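PDB 1JMX: amine Dehydrogenase from Pseudomonas putida, which carries two covalently bound hemes c and, as the alpha subunit of a quinohemoprotein amine dehydrogenase, probably relays electrons released by amine oxidation. Local coordinates for residues T33-M39 against N490-P494; W184-G188 against L287-P291; F224-S229 against N241-G245; I294-G298 against R337-D341. One frame throughout, in Å; residues are numbered along the deposited sequence.

Contact 1. Residues T33-M39 against N490-P494. With HEC (heme c), chain E.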
loop_
_atom_site.group_PDB
_atom_site.type_symbol
_atom_site.label_atom_id
_atom_site.label_comp_id
_atom_site.label_asym_id
_atom_site.label_seq_id
_atom_site.Cartn_x
_atom_site.Cartn_y
_atom_site.Cartn_z
ATOM N N THR A 33 -0.090 19.475 8.371
ATOM C CA THR A 33 0.382 20.212 7.205
ATOM C C THR A 33 -0.855 20.536 6.363
ATOM O O THR A 33 -1.948 20.044 6.654
ATOM C CB THR A 33 1.354 19.347 6.346
ATOM O OG1 THR A 33 0.665 18.195 5.841
ATOM C CG2 THR A 33 2.559 18.904 7.163
ATOM N N PRO A 34 -0.713 21.398 5.337
ATOM C CA PRO A 34 -1.842 21.760 4.468
ATOM C C PRO A 34 -2.500 20.535 3.813
ATOM O O PRO A 34 -3.728 20.447 3.749
ATOM C CB PRO A 34 -1.186 22.668 3.432
ATOM C CG PRO A 34 -0.152 23.374 4.245
ATOM C CD PRO A 34 0.456 22.252 5.050
ATOM N N GLU A 35 -1.690 19.590 3.337
ATOM C CA GLU A 35 -2.247 18.387 2.723
ATOM C C GLU A 35 -2.816 17.444 3.773
ATOM O O GLU A 35 -3.637 16.598 3.456
ATOM C CB GLU A 35 -1.261 17.654 1.793
ATOM C CG GLU A 35 0.217 17.871 2.018
ATOM C CD GLU A 35 0.686 19.245 1.594
ATOM O OE1 GLU A 35 1.141 19.991 2.469
ATOM O OE2 GLU A 35 0.597 19.586 0.402
ATOM N N GLY A 36 -2.366 17.593 5.016
ATOM C CA GLY A 36 -2.878 16.774 6.098
ATOM C C GLY A 36 -4.309 17.213 6.375
ATOM O O GLY A 36 -5.217 16.386 6.501
ATOM N N TRP A 37 -4.514 18.526 6.444
ATOM C CA TRP A 37 -5.846 19.073 6.673
ATOM C C TRP A 37 -6.784 18.693 5.537
ATOM O O TRP A 37 -7.914 18.281 5.791
ATOM C CB TRP A 37 -5.805 20.590 6.884
ATOM C CG TRP A 37 -5.389 20.951 8.275
ATOM C CD1 TRP A 37 -4.270 21.631 8.647
ATOM C CD2 TRP A 37 -6.064 20.592 9.486
ATOM N NE1 TRP A 37 -4.200 21.713 10.017
ATOM C CE2 TRP A 37 -5.289 21.086 10.557
ATOM C CE3 TRP A 37 -7.250 19.897 9.772
ATOM C CZ2 TRP A 37 -5.658 20.908 11.894
ATOM C CZ3 TRP A 37 -7.617 19.718 11.105
ATOM C CH2 TRP A 37 -6.820 20.223 12.148
ATOM N N LEU A 38 -6.303 18.780 4.297
ATOM C CA LEU A 38 -7.117 18.401 3.145
ATOM C C LEU A 38 -7.533 16.923 3.244
ATOM O O LEU A 38 -8.664 16.563 2.911
ATOM C CB LEU A 38 -6.362 18.630 1.832
ATOM C CG LEU A 38 -7.046 18.058 0.580
ATOM C CD1 LEU A 38 -8.349 18.791 0.310
ATOM C CD2 LEU A 38 -6.122 18.157 -0.612
ATOM N N MET A 39 -6.610 16.079 3.703
ATOM C CA MET A 39 -6.857 14.647 3.853
ATOM C C MET A 39 -7.905 14.324 4.909
ATOM O O MET A 39 -8.678 13.394 4.738
ATOM C CB MET A 39 -5.559 13.904 4.154
ATOM C CG MET A 39 -4.766 13.534 2.909
ATOM S SD MET A 39 -3.300 12.547 3.272
ATOM C CE MET A 39 -4.059 10.988 3.789
ATOM N N ASN A 490 -4.713 7.143 -3.632
ATOM C CA ASN A 490 -3.514 7.972 -3.669
ATOM C C ASN A 490 -3.750 9.367 -3.114
ATOM O O ASN A 490 -3.912 10.320 -3.866
ATOM C CB ASN A 490 -2.999 8.080 -5.107
ATOM C CG ASN A 490 -1.682 7.349 -5.322
ATOM O OD1 ASN A 490 -1.587 6.485 -6.201
ATOM N ND2 ASN A 490 -0.652 7.710 -4.546
ATOM N N PRO A 491 -3.784 9.498 -1.783
ATOM C CA PRO A 491 -3.998 10.777 -1.106
ATOM C C PRO A 491 -2.759 11.669 -1.297
ATOM O O PRO A 491 -1.720 11.194 -1.771
ATOM C CB PRO A 491 -4.141 10.358 0.358
ATOM C CG PRO A 491 -4.482 8.908 0.297
ATOM C CD PRO A 491 -3.633 8.414 -0.802
ATOM N N PRO A 492 -2.857 12.967 -0.929
ATOM C CA PRO A 492 -1.798 13.984 -1.023
ATOM C C PRO A 492 -0.497 13.586 -0.327
ATOM O O PRO A 492 0.594 13.995 -0.735
ATOM C CB PRO A 492 -2.436 15.184 -0.338
ATOM C CG PRO A 492 -3.852 15.055 -0.741
ATOM C CD PRO A 492 -4.122 13.592 -0.504
ATOM N N LEU A 493 -0.632 12.832 0.757
ATOM C CA LEU A 493 0.510 12.346 1.518
ATOM C C LEU A 493 0.548 10.817 1.439
ATOM O O LEU A 493 -0.472 10.147 1.608
ATOM C CB LEU A 493 0.414 12.805 2.979
ATOM C CG LEU A 493 0.530 14.310 3.246
ATOM C CD1 LEU A 493 0.418 14.604 4.727
ATOM C CD2 LEU A 493 1.853 14.813 2.711
ATOM N N PRO A 494 1.724 10.248 1.130
ATOM C CA PRO A 494 1.888 8.795 1.030
ATOM C C PRO A 494 1.830 8.093 2.392
ATOM O O PRO A 494 1.837 8.783 3.438
ATOM C CB PRO A 494 3.260 8.657 0.381
ATOM C CG PRO A 494 4.004 9.838 0.918
ATOM C CD PRO A 494 2.982 10.945 0.801
ATOM O OXT PRO A 494 1.756 6.850 2.398
HETATM FE FE HEC E . -2.936 5.206 9.556
HETATM C CHA HEC E . -4.624 7.572 7.907
HETATM C CHB HEC E . -1.812 7.565 11.694
HETATM C CHC HEC E . -1.359 2.807 11.353
HETATM C CHD HEC E . -4.122 2.830 7.386
HETATM N NA HEC E . -3.147 7.142 9.740
HETATM C C1A HEC E . -3.880 7.979 8.965
HETATM C C2A HEC E . -3.789 9.342 9.408
HETATM C C3A HEC E . -2.982 9.338 10.467
HETATM C C4A HEC E . -2.597 7.970 10.681
HETATM C CMA HEC E . -2.570 10.541 11.298
HETATM C CAA HEC E . -4.500 10.521 8.781
HETATM C CBA HEC E . -5.515 10.961 9.835
HETATM C CGA HEC E . -6.407 12.121 9.474
HETATM O O1A HEC E . -6.327 12.669 8.387
HETATM O O2A HEC E . -7.215 12.480 10.304
HETATM N NB HEC E . -1.828 5.187 11.158
HETATM C C1B HEC E . -1.447 6.272 11.948
HETATM C C2B HEC E . -0.661 5.909 13.079
HETATM C C3B HEC E . -0.547 4.552 13.012
HETATM C C4B HEC E . -1.251 4.110 11.802
HETATM C CMB HEC E . -0.096 6.863 14.151
HETATM C CAB HEC E . 0.188 3.730 14.061
HETATM C CBB HEC E . -0.703 2.954 15.035
HETATM N NC HEC E . -2.755 3.245 9.383
HETATM C C1C HEC E . -2.052 2.403 10.216
HETATM C C2C HEC E . -2.125 1.039 9.779
HETATM C C3C HEC E . -2.874 1.033 8.674
HETATM C C4C HEC E . -3.293 2.407 8.425
HETATM C CMC HEC E . -1.454 -0.150 10.471
HETATM C CAC HEC E . -3.068 -0.199 7.817
HETATM C CBC HEC E . -4.211 -1.157 8.091
HETATM N ND HEC E . -4.122 5.193 7.987
HETATM C C1D HEC E . -4.525 4.141 7.189
HETATM C C2D HEC E . -5.435 4.589 6.132
HETATM C C3D HEC E . -5.549 5.951 6.336
HETATM C C4D HEC E . -4.742 6.274 7.444
HETATM C CMD HEC E . -6.092 3.717 5.066
HETATM C CAD HEC E . -6.348 7.034 5.602
HETATM C CBD HEC E . -7.111 6.631 4.385
HETATM C CGD HEC E . -6.314 6.884 3.149
HETATM O O1D HEC E . -5.065 6.912 3.238
HETATM O O2D HEC E . -6.923 7.059 2.070
#
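The backbone N of G36, which L493 CD1 approaches at 4.1 Å, is gripped by two oxygens of T33: its N-H reaches T33 O and, at 3.2 Å, T33 OG1, both bonds weak. T33 thereby caps the helix that starts at P34, and the same OG1 also touches L493 CD1. The other branch of L493, CD2, lies 3.5 Å from E35 CG, the two side chains meeting at about a right angle. E35 CB rests on P492 CB, while the carboxylate leads away to a salt bridge with R239.

M39 fills the next turn. Its CG slides along the P492 ring and comes within 3.5 Å of CD; the chain then runs straight to SD and bends at chi3 (69°), which brings CE to 3.5 Å from P491 CB. Both carbon contacts are closer than usual, evidence of tight packing. SD, between CG and CE, lies 3.7 Å from L493 N, whose N-H makes a weak bond to it at 144°. An alanine here, lacking everything beyond CB, would probably open a gap beside the P491 and P492 rings and leave L493 N without this weak acceptor. Aromatic packing from another protein chain also covers M39, P491 and P492.

P491 CG stands 3.5 Å from propionate oxygen O2D of the heme, and R108, which bonds that heme, also binds L493 O and P494 O. P491 thus contributes to the wall of the second heme c pocket, where the proline-rich C-terminal tail docks on the N-capped start of helix 34-48 in the cytochrome c domain.

Contact 2. Residues W184-G188 against L287-P291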
loop_
_atom_site.group_PDB
_atom_site.type_symbol
_atom_site.label_atom_id
_atom_site.label_comp_id
_atom_site.label_asym_id
_atom_site.label_seq_id
_atom_site.Cartn_x
_atom_site.Cartn_y
_atom_site.Cartn_z
ATOM N N TRP A 184 13.238 35.877 -8.226
ATOM C CA TRP A 184 13.871 34.751 -7.566
ATOM C C TRP A 184 14.712 33.924 -8.517
ATOM O O TRP A 184 14.180 33.234 -9.378
ATOM C CB TRP A 184 12.809 33.844 -6.936
ATOM C CG TRP A 184 12.142 34.416 -5.731
ATOM C CD1 TRP A 184 11.201 35.411 -5.701
ATOM C CD2 TRP A 184 12.326 33.997 -4.373
ATOM N NE1 TRP A 184 10.788 35.631 -4.411
ATOM C CE2 TRP A 184 11.460 34.778 -3.574
ATOM C CE3 TRP A 184 13.138 33.036 -3.753
ATOM C CZ2 TRP A 184 11.382 34.625 -2.183
ATOM C CZ3 TRP A 184 13.062 32.885 -2.371
ATOM C CH2 TRP A 184 12.190 33.676 -1.602
ATOM N N ALA A 185 16.026 33.963 -8.338
ATOM C CA ALA A 185 16.924 33.176 -9.177
ATOM C C ALA A 185 16.831 31.732 -8.720
ATOM O O ALA A 185 16.970 31.449 -7.531
ATOM C CB ALA A 185 18.362 33.676 -9.033
ATOM N N PHE A 186 16.576 30.816 -9.645
ATOM C CA PHE A 186 16.486 29.414 -9.269
ATOM C C PHE A 186 17.417 28.473 -10.033
ATOM O O PHE A 186 17.876 28.760 -11.145
ATOM C CB PHE A 186 15.029 28.910 -9.325
ATOM C CG PHE A 186 14.483 28.738 -10.720
ATOM C CD1 PHE A 186 13.695 29.726 -11.299
ATOM C CD2 PHE A 186 14.740 27.575 -11.447
ATOM C CE1 PHE A 186 13.167 29.564 -12.581
ATOM C CE2 PHE A 186 14.219 27.405 -12.731
ATOM C CZ PHE A 186 13.429 28.401 -13.298
ATOM N N SER A 187 17.677 27.337 -9.398
ATOM C CA SER A 187 18.519 26.289 -9.940
ATOM C C SER A 187 17.849 24.985 -9.527
ATOM O O SER A 187 17.231 24.904 -8.469
ATOM C CB SER A 187 19.918 26.372 -9.334
ATOM O OG SER A 187 20.748 25.362 -9.860
ATOM N N GLY A 188 17.967 23.971 -10.368
ATOM C CA GLY A 188 17.366 22.694 -10.063
ATOM C C GLY A 188 17.876 21.601 -10.975
ATOM O O GLY A 188 18.652 21.859 -11.896
ATOM N N LEU A 287 24.193 30.120 -6.088
ATOM C CA LEU A 287 23.405 28.890 -6.097
ATOM C C LEU A 287 24.068 27.602 -6.569
ATOM O O LEU A 287 24.101 26.619 -5.829
ATOM C CB LEU A 287 22.123 29.085 -6.906
ATOM C CG LEU A 287 20.932 29.787 -6.262
ATOM C CD1 LEU A 287 19.733 29.633 -7.193
ATOM C CD2 LEU A 287 20.628 29.160 -4.904
ATOM N N ALA A 288 24.543 27.587 -7.812
ATOM C CA ALA A 288 25.152 26.385 -8.364
ATOM C C ALA A 288 26.075 26.612 -9.568
ATOM O O ALA A 288 26.123 27.702 -10.138
ATOM C CB ALA A 288 24.049 25.398 -8.741
ATOM N N VAL A 289 26.837 25.571 -9.904
ATOM C CA VAL A 289 27.742 25.559 -11.044
ATOM C C VAL A 289 27.092 24.491 -11.915
ATOM O O VAL A 289 26.734 23.426 -11.415
ATOM C CB VAL A 289 29.166 25.064 -10.655
ATOM C CG1 VAL A 289 30.153 25.354 -11.770
ATOM C CG2 VAL A 289 29.626 25.696 -9.367
ATOM N N GLN A 290 26.903 24.772 -13.199
ATOM C CA GLN A 290 26.279 23.804 -14.095
ATOM C C GLN A 290 27.064 23.693 -15.401
ATOM O O GLN A 290 27.004 24.586 -16.234
ATOM C CB GLN A 290 24.830 24.219 -14.401
ATOM C CG GLN A 290 23.968 24.506 -13.166
ATOM C CD GLN A 290 22.514 24.790 -13.510
ATOM O OE1 GLN A 290 22.190 25.139 -14.638
ATOM N NE2 GLN A 290 21.632 24.626 -12.534
ATOM N N PRO A 291 27.787 22.578 -15.612
ATOM C CA PRO A 291 27.955 21.396 -14.757
ATOM C C PRO A 291 28.826 21.685 -13.553
ATOM O O PRO A 291 29.506 22.710 -13.502
ATOM C CB PRO A 291 28.667 20.402 -15.676
ATOM C CG PRO A 291 28.331 20.882 -17.061
ATOM C CD PRO A 291 28.443 22.362 -16.913
#
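S187 projects from its strand toward L287, A288 and Q290. Its CB has L287 CD1 at 3.9 Å and the amide NE2 of Q290 at 4.0 Å, so the first atom of the side chain already sits between an apolar branch and a polar tip. With chi1 at -180°, OG is swung opposite the backbone N, and this carries it on to the methyl of A288, 3.5 Å away, and to Q290 NE2, 2.9 Å away. The Q290 chain is extended beyond CG and arrives beside the serine with its amide already engaged: NE2 donates to V196 O and OE1 accepts from R197 NE, two bonds that fix the rotation of the amide.

L287 meets the barrel strand a little earlier in its course, at A185-S187. Its CD1 is 3.3 Å from A185 O and 3.8 Å from S187 N, so a single methyl lies against the backbone from A185 to S187. The leucine also touches V279 of the adjacent strand 269-280. F186 directs its CB away from strand 285-295, and its ring meets that of F276.

The segment axes pass 7.1 Å apart at 50°, too far and too oblique for neighbours within one sheet, which identifies this as packing between two sheets. L287 and A288 both face V305, a classic beta bulge, and both direct their CB toward the barrel strand. The arrangement is that of a domain interface: the bulged strand 285-295 of the E-set-like domain III laid across the outside of the closed eight-stranded barrel of domain II.

Contact 3. Residues F224-S229 against N241-G245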
loop_
_atom_site.group_PDB
_atom_site.type_symbol
_atom_site.label_atom_id
_atom_site.label_comp_id
_atom_site.label_asym_id
_atom_site.label_seq_id
_atom_site.Cartn_x
_atom_site.Cartn_y
_atom_site.Cartn_z
ATOM N N PHE A 224 12.231 26.380 -20.233
ATOM C CA PHE A 224 11.542 26.179 -18.969
ATOM C C PHE A 224 10.829 27.490 -18.628
ATOM O O PHE A 224 11.190 28.204 -17.690
ATOM C CB PHE A 224 12.511 25.763 -17.856
ATOM C CG PHE A 224 11.826 25.164 -16.658
ATOM C CD1 PHE A 224 11.223 23.915 -16.743
ATOM C CD2 PHE A 224 11.756 25.858 -15.458
ATOM C CE1 PHE A 224 10.553 23.358 -15.648
ATOM C CE2 PHE A 224 11.089 25.315 -14.349
ATOM C CZ PHE A 224 10.484 24.058 -14.449
ATOM N N ASN A 225 9.842 27.824 -19.450
ATOM C CA ASN A 225 9.064 29.039 -19.258
ATOM C C ASN A 225 7.621 28.676 -18.931
ATOM O O ASN A 225 6.999 27.854 -19.612
ATOM C CB ASN A 225 9.108 29.920 -20.510
ATOM C CG ASN A 225 10.526 30.309 -20.904
ATOM O OD1 ASN A 225 11.335 30.681 -20.059
ATOM N ND2 ASN A 225 10.829 30.223 -22.199
ATOM N N GLY A 226 7.098 29.296 -17.882
ATOM C CA GLY A 226 5.738 29.022 -17.480
ATOM C C GLY A 226 5.082 30.137 -16.706
ATOM O O GLY A 226 5.712 31.100 -16.277
ATOM N N SER A 227 3.782 29.970 -16.528
ATOM C CA SER A 227 2.939 30.919 -15.820
ATOM C C SER A 227 1.998 30.124 -14.922
ATOM O O SER A 227 1.523 29.051 -15.301
ATOM C CB SER A 227 2.121 31.720 -16.837
ATOM O OG SER A 227 1.066 32.444 -16.220
ATOM N N GLY A 228 1.732 30.650 -13.732
ATOM C CA GLY A 228 0.837 29.971 -12.815
ATOM C C GLY A 228 0.556 30.800 -11.588
ATOM O O GLY A 228 0.672 32.027 -11.614
ATOM N N SER A 229 0.186 30.133 -10.505
ATOM C CA SER A 229 -0.113 30.827 -9.265
ATOM C C SER A 229 0.313 30.002 -8.066
ATOM O O SER A 229 0.649 28.828 -8.193
ATOM C CB SER A 229 -1.601 31.151 -9.186
ATOM O OG SER A 229 -2.370 29.980 -9.373
ATOM N N ASN A 241 1.255 26.093 -8.690
ATOM C CA ASN A 241 0.979 25.345 -9.897
ATOM C C ASN A 241 1.418 26.218 -11.054
ATOM O O ASN A 241 0.922 27.334 -11.231
ATOM C CB ASN A 241 -0.506 25.007 -10.025
ATOM C CG ASN A 241 -0.772 24.056 -11.173
ATOM O OD1 ASN A 241 -0.982 24.472 -12.324
ATOM N ND2 ASN A 241 -0.713 22.766 -10.879
ATOM N N VAL A 242 2.367 25.710 -11.827
ATOM C CA VAL A 242 2.901 26.442 -12.955
ATOM C C VAL A 242 2.864 25.613 -14.221
ATOM O O VAL A 242 3.487 24.554 -14.311
ATOM C CB VAL A 242 4.350 26.893 -12.684
ATOM C CG1 VAL A 242 4.904 27.631 -13.884
ATOM C CG2 VAL A 242 4.396 27.786 -11.447
ATOM N N LYS A 243 2.109 26.113 -15.190
ATOM C CA LYS A 243 1.958 25.476 -16.484
ATOM C C LYS A 243 3.205 25.767 -17.328
ATOM O O LYS A 243 3.343 26.866 -17.889
ATOM C CB LYS A 243 0.712 26.041 -17.172
ATOM C CG LYS A 243 0.409 25.454 -18.534
ATOM C CD LYS A 243 -0.241 24.099 -18.410
ATOM C CE LYS A 243 -0.514 23.486 -19.774
ATOM N NZ LYS A 243 -0.940 22.054 -19.634
ATOM N N VAL A 244 4.142 24.813 -17.344
ATOM C CA VAL A 244 5.377 24.940 -18.123
ATOM C C VAL A 244 5.243 24.069 -19.367
ATOM O O VAL A 244 5.356 22.837 -19.306
ATOM C CB VAL A 244 6.627 24.506 -17.319
ATOM C CG1 VAL A 244 7.885 24.670 -18.177
ATOM C CG2 VAL A 244 6.752 25.327 -16.046
ATOM N N GLY A 245 4.991 24.722 -20.497
ATOM C CA GLY A 245 4.808 24.004 -21.743
ATOM C C GLY A 245 3.429 23.368 -21.782
ATOM O O GLY A 245 2.408 24.058 -21.654
#
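Strands 223-233 and 237-244 form a beta hairpin in the antiparallel eight-stranded barrel, and this contact is the half of it that lies away from the turn. The short axes run at 149° to each other, 4.4 Å apart at the closest. S229 and N241 are a hydrogen-bonded pair: N241 N gives a nearly straight bond of 2.8 Å to S229 O (167°), lying almost along the direction of that carbonyl, and S229 N returns one to N241 O.

The next such pair, S227 with K243, is lopsided. K243 N reaches S227 O at 3.0 Å from above the carbonyl plane, whereas the return bond from S227 N to K243 O is weak at 3.4 Å.

Between them G228 CA comes to 3.1 Å from N241 O, a CA-H...O contact. A CB built on G228 or G226 would collide with the opposite strand, so the close approach depends on bare glycine backbones.

At the other end F224, with CG opposite its backbone N (chi1 -163°), crosses V244 at about a right angle. Its CD1 meets V244 CG1 at 3.7 Å, while V244 CG2 lies over one ring face, toward the rim. The ring also touches V214, L249 and M264.

S227, S229 and K243 are exposed to solvent while F224 and V242 are buried and both meet M264; the strand pair is therefore amphipathic, with its backbone bonds firmest at the S229-N241 end.

Contact 4. Residues I294-G298 against R337-D341; sequences IKAGG and RAAAD
A338 is the tightly packed half of this contact. Its CB points into the turn made by the other segment and finds I294 CG1 at 3.7 Å, K295 O at 3.5 Å and A296 CA just beyond, so one methyl plugs the inner side of the bend. I294 offers CG1 because that branch extends opposite its backbone N (chi1 -179°), while CG2 sits between the backbone N and carbonyl carbon. Beside the methyl, A338 N donates to G298 O at 2.9 Å, with the donor in the carbonyl plane and an N-H...O angle of 151°. The same oxygen takes a CA-H...O contact from R337 CA at 3.1 Å.

The bend is a type II turn from K295 to G298, with G297 third and at positive phi. Packing is close here too: G297 lies over the A340 backbone, its CA 3.5 Å from A340 N. A CB on G297 would lie 3.0 Å from A340 CA, a tight fit that the glycine avoids.

The rim is looser. G297 N bonds A339 O only weakly, the angle being 122°. A339, A340 and D341 are exposed to solvent, and the guanidinium of R337 leads off to a salt bridge with E320.

The turn connects strand 285-295 to strand 299-307, which lies between 285-295 and 331-338 in the sheet. On the outer flanks, I294 bonds by its backbone to A360 and Y362 of strand 354-362, and R337 to E320 of strand 319-327.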
loop_
_atom_site.group_PDB
_atom_site.type_symbol
_atom_site.label_atom_id
_atom_site.label_comp_id
_atom_site.label_asym_id
_atom_site.label_seq_id
_atom_site.Cartn_x
_atom_site.Cartn_y
_atom_site.Cartn_z
ATOM N N ILE A 294 34.542 19.159 -14.223
ATOM C CA ILE A 294 35.342 19.493 -15.394
ATOM C C ILE A 294 36.449 18.449 -15.464
ATOM O O ILE A 294 37.174 18.228 -14.488
ATOM C CB ILE A 294 35.936 20.949 -15.313
ATOM C CG1 ILE A 294 36.759 21.281 -16.555
ATOM C CG2 ILE A 294 36.804 21.117 -14.087
ATOM C CD1 ILE A 294 35.941 21.601 -17.764
ATOM N N LYS A 295 36.511 17.742 -16.585
ATOM C CA LYS A 295 37.529 16.723 -16.765
ATOM C C LYS A 295 38.864 17.421 -17.029
ATOM O O LYS A 295 38.909 18.445 -17.726
ATOM C CB LYS A 295 37.168 15.799 -17.928
ATOM C CG LYS A 295 38.133 14.646 -18.098
ATOM C CD LYS A 295 37.768 13.804 -19.294
ATOM C CE LYS A 295 38.762 12.670 -19.485
ATOM N NZ LYS A 295 38.817 11.749 -18.305
ATOM N N ALA A 296 39.933 16.876 -16.449
ATOM C CA ALA A 296 41.277 17.421 -16.606
ATOM C C ALA A 296 41.674 17.346 -18.073
ATOM O O ALA A 296 41.487 16.314 -18.729
ATOM C CB ALA A 296 42.264 16.646 -15.753
ATOM N N GLY A 297 42.188 18.459 -18.593
ATOM C CA GLY A 297 42.586 18.507 -19.987
ATOM C C GLY A 297 41.367 18.595 -20.882
ATOM O O GLY A 297 41.365 18.065 -21.998
ATOM N N GLY A 298 40.330 19.273 -20.394
ATOM C CA GLY A 298 39.107 19.406 -21.166
ATOM C C GLY A 298 38.619 20.832 -21.350
ATOM O O GLY A 298 39.098 21.765 -20.707
ATOM N N ARG A 337 38.546 25.701 -19.393
ATOM C CA ARG A 337 39.468 24.678 -19.851
ATOM C C ARG A 337 40.328 24.286 -18.677
ATOM O O ARG A 337 40.874 25.143 -18.006
ATOM C CB ARG A 337 40.363 25.224 -20.971
ATOM C CG ARG A 337 41.215 24.171 -21.664
ATOM C CD ARG A 337 42.168 24.808 -22.674
ATOM N NE ARG A 337 41.485 25.773 -23.541
ATOM C CZ ARG A 337 41.879 27.036 -23.714
ATOM N NH1 ARG A 337 42.958 27.499 -23.086
ATOM N NH2 ARG A 337 41.185 27.847 -24.504
ATOM N N ALA A 338 40.402 22.989 -18.407
ATOM C CA ALA A 338 41.228 22.480 -17.318
ATOM C C ALA A 338 42.490 21.918 -17.962
ATOM O O ALA A 338 42.434 21.329 -19.045
ATOM C CB ALA A 338 40.491 21.389 -16.547
ATOM N N ALA A 339 43.633 22.160 -17.329
ATOM C CA ALA A 339 44.904 21.665 -17.848
ATOM C C ALA A 339 44.919 20.162 -17.673
ATOM O O ALA A 339 44.287 19.639 -16.748
ATOM C CB ALA A 339 46.064 22.291 -17.082
ATOM N N ALA A 340 45.616 19.460 -18.564
ATOM C CA ALA A 340 45.707 18.006 -18.458
ATOM C C ALA A 340 46.481 17.671 -17.182
ATOM O O ALA A 340 46.453 16.536 -16.690
ATOM C CB ALA A 340 46.421 17.432 -19.685
ATOM N N ASP A 341 47.131 18.698 -16.636
ATOM C CA ASP A 341 47.945 18.598 -15.435
ATOM C C ASP A 341 47.178 18.995 -14.168
ATOM O O ASP A 341 47.659 18.751 -13.051
ATOM C CB ASP A 341 49.183 19.500 -15.599
ATOM C CG ASP A 341 50.276 19.203 -14.574
ATOM O OD1 ASP A 341 51.102 18.294 -14.830
ATOM O OD2 ASP A 341 50.324 19.885 -13.517
#

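Contacts 2 and 3 touch directly inside the barrel: F186 CZ packs on F224 CD2 at 3.7 Å, although their centres are 18 Å apart. Contact 2 also shares strand 285-295 with contact 4, whose centre is 23 Å away, so this strand runs from the barrel interface to the distal turn. Contact 1 alone lies at a heme; its nearest atoms are about 11 Å from those of contact 3 and about 35 Å from those of contact 4. All three other contacts are nested within the long chain loop that contact 1 closes, which returns the C-terminus to the heme domain after the beta domains.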